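PDB 4KT3: putative lipoprotein from Pseudomonas protegens, which probably serves as the immunity protein that binds and neutralises a peptidoglycan-cleaving glycoside hydrolase effector of the type VI secretion system. Local coordinates for residues L19-E25 with Y62-S66. Sequence-based numbering, arbitrary orientation.
Sequences LTREQAE and YYDFS
Two waters, not direct hydrogen bonds, join L19-E25 to Y62-S66: one 2.7 Å from L19 O and Y63 OH, the other linking R21 NH1 (3.0 Å) to D64 O (2.8 Å). The flat Y63 ring takes R21's aliphatic chain on its face, CB 4.0 Å from the centroid (CH-pi); chi1 and chi2 t with chi3 m bring NH1 to 3.6 Å from Y63 CD1, which lies over the guanidinium. In a capping box, T20, whose short hydroxyl suits the N-cap, accepts at OG1 from Q23 N (3.1 Å), and Q23 OE1 from T20 N (3.0 Å). Helix 21-25 crosses strand 62-66 of the antiparallel sheet at -58°, axes 8.9 Å apart; nearest CA pairs: R21-Y63 (6.3 Å), E25-F65 (7.5 Å). Strand alternation turns Y63 and F65, both chi1 m, toward it. Small A24 puts CB 3.9 Å from Y63 CD2 and 4.0 Å from F65 CZ. That CZ lies 3.5 Å from E25 N and, edge-on, 3.6 Å from R21 O. E25 CB adjoins F65, its carboxylate salt-bridging R29.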
loop_
_atom_site.group_PDB
_atom_site.type_symbol
_atom_site.label_atom_id
_atom_site.label_comp_id
_atom_site.label_asym_id
_atom_site.label_seq_id
_atom_site.Cartn_x
_atom_site.Cartn_y
_atom_site.Cartn_z
ATOM N N LEU B 19 6.040 20.454 -4.596
ATOM C CA LEU B 19 6.705 19.813 -3.469
ATOM C C LEU B 19 7.709 18.775 -3.945
ATOM O O LEU B 19 7.466 18.068 -4.924
ATOM C CB LEU B 19 5.668 19.118 -2.580
ATOM C CG LEU B 19 4.580 19.985 -1.938
ATOM C CD1 LEU B 19 3.459 19.112 -1.374
ATOM C CD2 LEU B 19 5.176 20.847 -0.848
ATOM N N THR B 20 8.837 18.689 -3.245
ATOM C CA THR B 20 9.738 17.544 -3.372
ATOM C C THR B 20 9.134 16.343 -2.664
ATOM O O THR B 20 8.167 16.475 -1.908
ATOM C CB THR B 20 11.075 17.812 -2.701
ATOM O OG1 THR B 20 10.858 18.037 -1.302
ATOM C CG2 THR B 20 11.751 19.024 -3.315
ATOM N N ARG B 21 9.715 15.168 -2.889
ATOM C CA ARG B 21 9.244 13.974 -2.215
ATOM C C ARG B 21 9.337 14.149 -0.704
ATOM O O ARG B 21 8.441 13.740 0.033
ATOM C CB ARG B 21 10.059 12.755 -2.645
ATOM C CG ARG B 21 9.495 11.432 -2.103
ATOM C CD ARG B 21 10.460 10.265 -2.315
ATOM N NE ARG B 21 11.108 10.297 -3.626
ATOM C CZ ARG B 21 10.612 9.738 -4.727
ATOM N NH1 ARG B 21 9.448 9.103 -4.696
ATOM N NH2 ARG B 21 11.279 9.820 -5.867
ATOM N N GLU B 22 10.428 14.755 -0.243
ATOM C CA GLU B 22 10.645 14.929 1.188
ATOM C C GLU B 22 9.580 15.840 1.784
ATOM O O GLU B 22 9.041 15.560 2.856
ATOM C CB GLU B 22 12.046 15.490 1.454
ATOM C CG GLU B 22 12.408 15.603 2.928
ATOM N N GLN B 23 9.275 16.928 1.082
ATOM C CA GLN B 23 8.246 17.857 1.527
ATOM C C GLN B 23 6.867 17.198 1.529
ATOM O O GLN B 23 6.075 17.411 2.448
ATOM C CB GLN B 23 8.237 19.106 0.644
ATOM C CG GLN B 23 9.475 19.982 0.814
ATOM C CD GLN B 23 9.551 21.114 -0.193
ATOM O OE1 GLN B 23 9.154 20.964 -1.348
ATOM N NE2 GLN B 23 10.058 22.264 0.247
ATOM N N ALA B 24 6.584 16.390 0.511
ATOM C CA ALA B 24 5.314 15.675 0.440
ATOM C C ALA B 24 5.170 14.734 1.641
ATOM O O ALA B 24 4.088 14.598 2.202
ATOM C CB ALA B 24 5.203 14.898 -0.869
ATOM N N GLU B 25 6.265 14.098 2.048
ATOM C CA GLU B 25 6.214 13.228 3.215
ATOM C C GLU B 25 5.895 14.040 4.472
ATOM O O GLU B 25 5.166 13.587 5.355
ATOM C CB GLU B 25 7.531 12.477 3.422
ATOM C CG GLU B 25 7.422 11.425 4.505
ATOM C CD GLU B 25 8.762 10.839 4.899
ATOM O OE1 GLU B 25 9.573 10.517 4.011
ATOM O OE2 GLU B 25 9.003 10.700 6.112
ATOM N N TYR B 62 1.464 12.942 -8.107
ATOM C CA TYR B 62 1.537 12.625 -6.676
ATOM C C TYR B 62 2.845 11.908 -6.340
ATOM O O TYR B 62 3.499 11.322 -7.214
ATOM C CB TYR B 62 0.365 11.699 -6.267
ATOM C CG TYR B 62 -0.987 12.295 -6.548
ATOM C CD1 TYR B 62 -1.541 12.226 -7.819
ATOM C CD2 TYR B 62 -1.707 12.930 -5.554
ATOM C CE1 TYR B 62 -2.762 12.821 -8.100
ATOM C CE2 TYR B 62 -2.926 13.524 -5.817
ATOM C CZ TYR B 62 -3.456 13.457 -7.082
ATOM O OH TYR B 62 -4.670 14.050 -7.354
ATOM N N TYR B 63 3.214 11.946 -5.065
ATOM C CA TYR B 63 4.172 10.998 -4.515
ATOM C C TYR B 63 3.401 10.029 -3.621
ATOM O O TYR B 63 2.529 10.451 -2.863
ATOM C CB TYR B 63 5.227 11.723 -3.698
ATOM C CG TYR B 63 6.231 12.459 -4.539
ATOM C CD1 TYR B 63 7.102 11.769 -5.370
ATOM C CD2 TYR B 63 6.318 13.842 -4.497
ATOM C CE1 TYR B 63 8.027 12.438 -6.142
ATOM C CE2 TYR B 63 7.237 14.518 -5.257
ATOM C CZ TYR B 63 8.086 13.815 -6.084
ATOM O OH TYR B 63 9.009 14.496 -6.838
ATOM N N ASP B 64 3.716 8.740 -3.713
ATOM C CA ASP B 64 3.031 7.725 -2.912
ATOM C C ASP B 64 3.864 7.309 -1.695
ATOM O O ASP B 64 5.108 7.287 -1.745
ATOM C CB ASP B 64 2.742 6.473 -3.743
ATOM C CG ASP B 64 1.699 6.687 -4.825
ATOM O OD1 ASP B 64 1.190 7.815 -5.006
ATOM O OD2 ASP B 64 1.415 5.692 -5.527
ATOM N N PHE B 65 3.173 6.946 -0.614
ATOM C CA PHE B 65 3.816 6.560 0.636
ATOM C C PHE B 65 3.050 5.423 1.274
ATOM O O PHE B 65 1.818 5.406 1.253
ATOM C CB PHE B 65 3.832 7.729 1.632
ATOM C CG PHE B 65 4.561 8.924 1.134
ATOM C CD1 PHE B 65 5.922 9.064 1.366
ATOM C CD2 PHE B 65 3.894 9.911 0.413
ATOM C CE1 PHE B 65 6.605 10.163 0.894
ATOM C CE2 PHE B 65 4.578 11.011 -0.056
ATOM C CZ PHE B 65 5.931 11.142 0.192
ATOM N N SER B 66 3.775 4.468 1.844
ATOM C CA SER B 66 3.130 3.427 2.628
ATOM C C SER B 66 3.400 3.661 4.106
ATOM O O SER B 66 4.455 4.175 4.483
ATOM C CB SER B 66 3.628 2.046 2.215
ATOM O OG SER B 66 4.968 1.855 2.595
HETATM O O HOH W 1 9.128 17.151 -6.905
HETATM O O HOH W 2 7.171 8.810 -2.769
#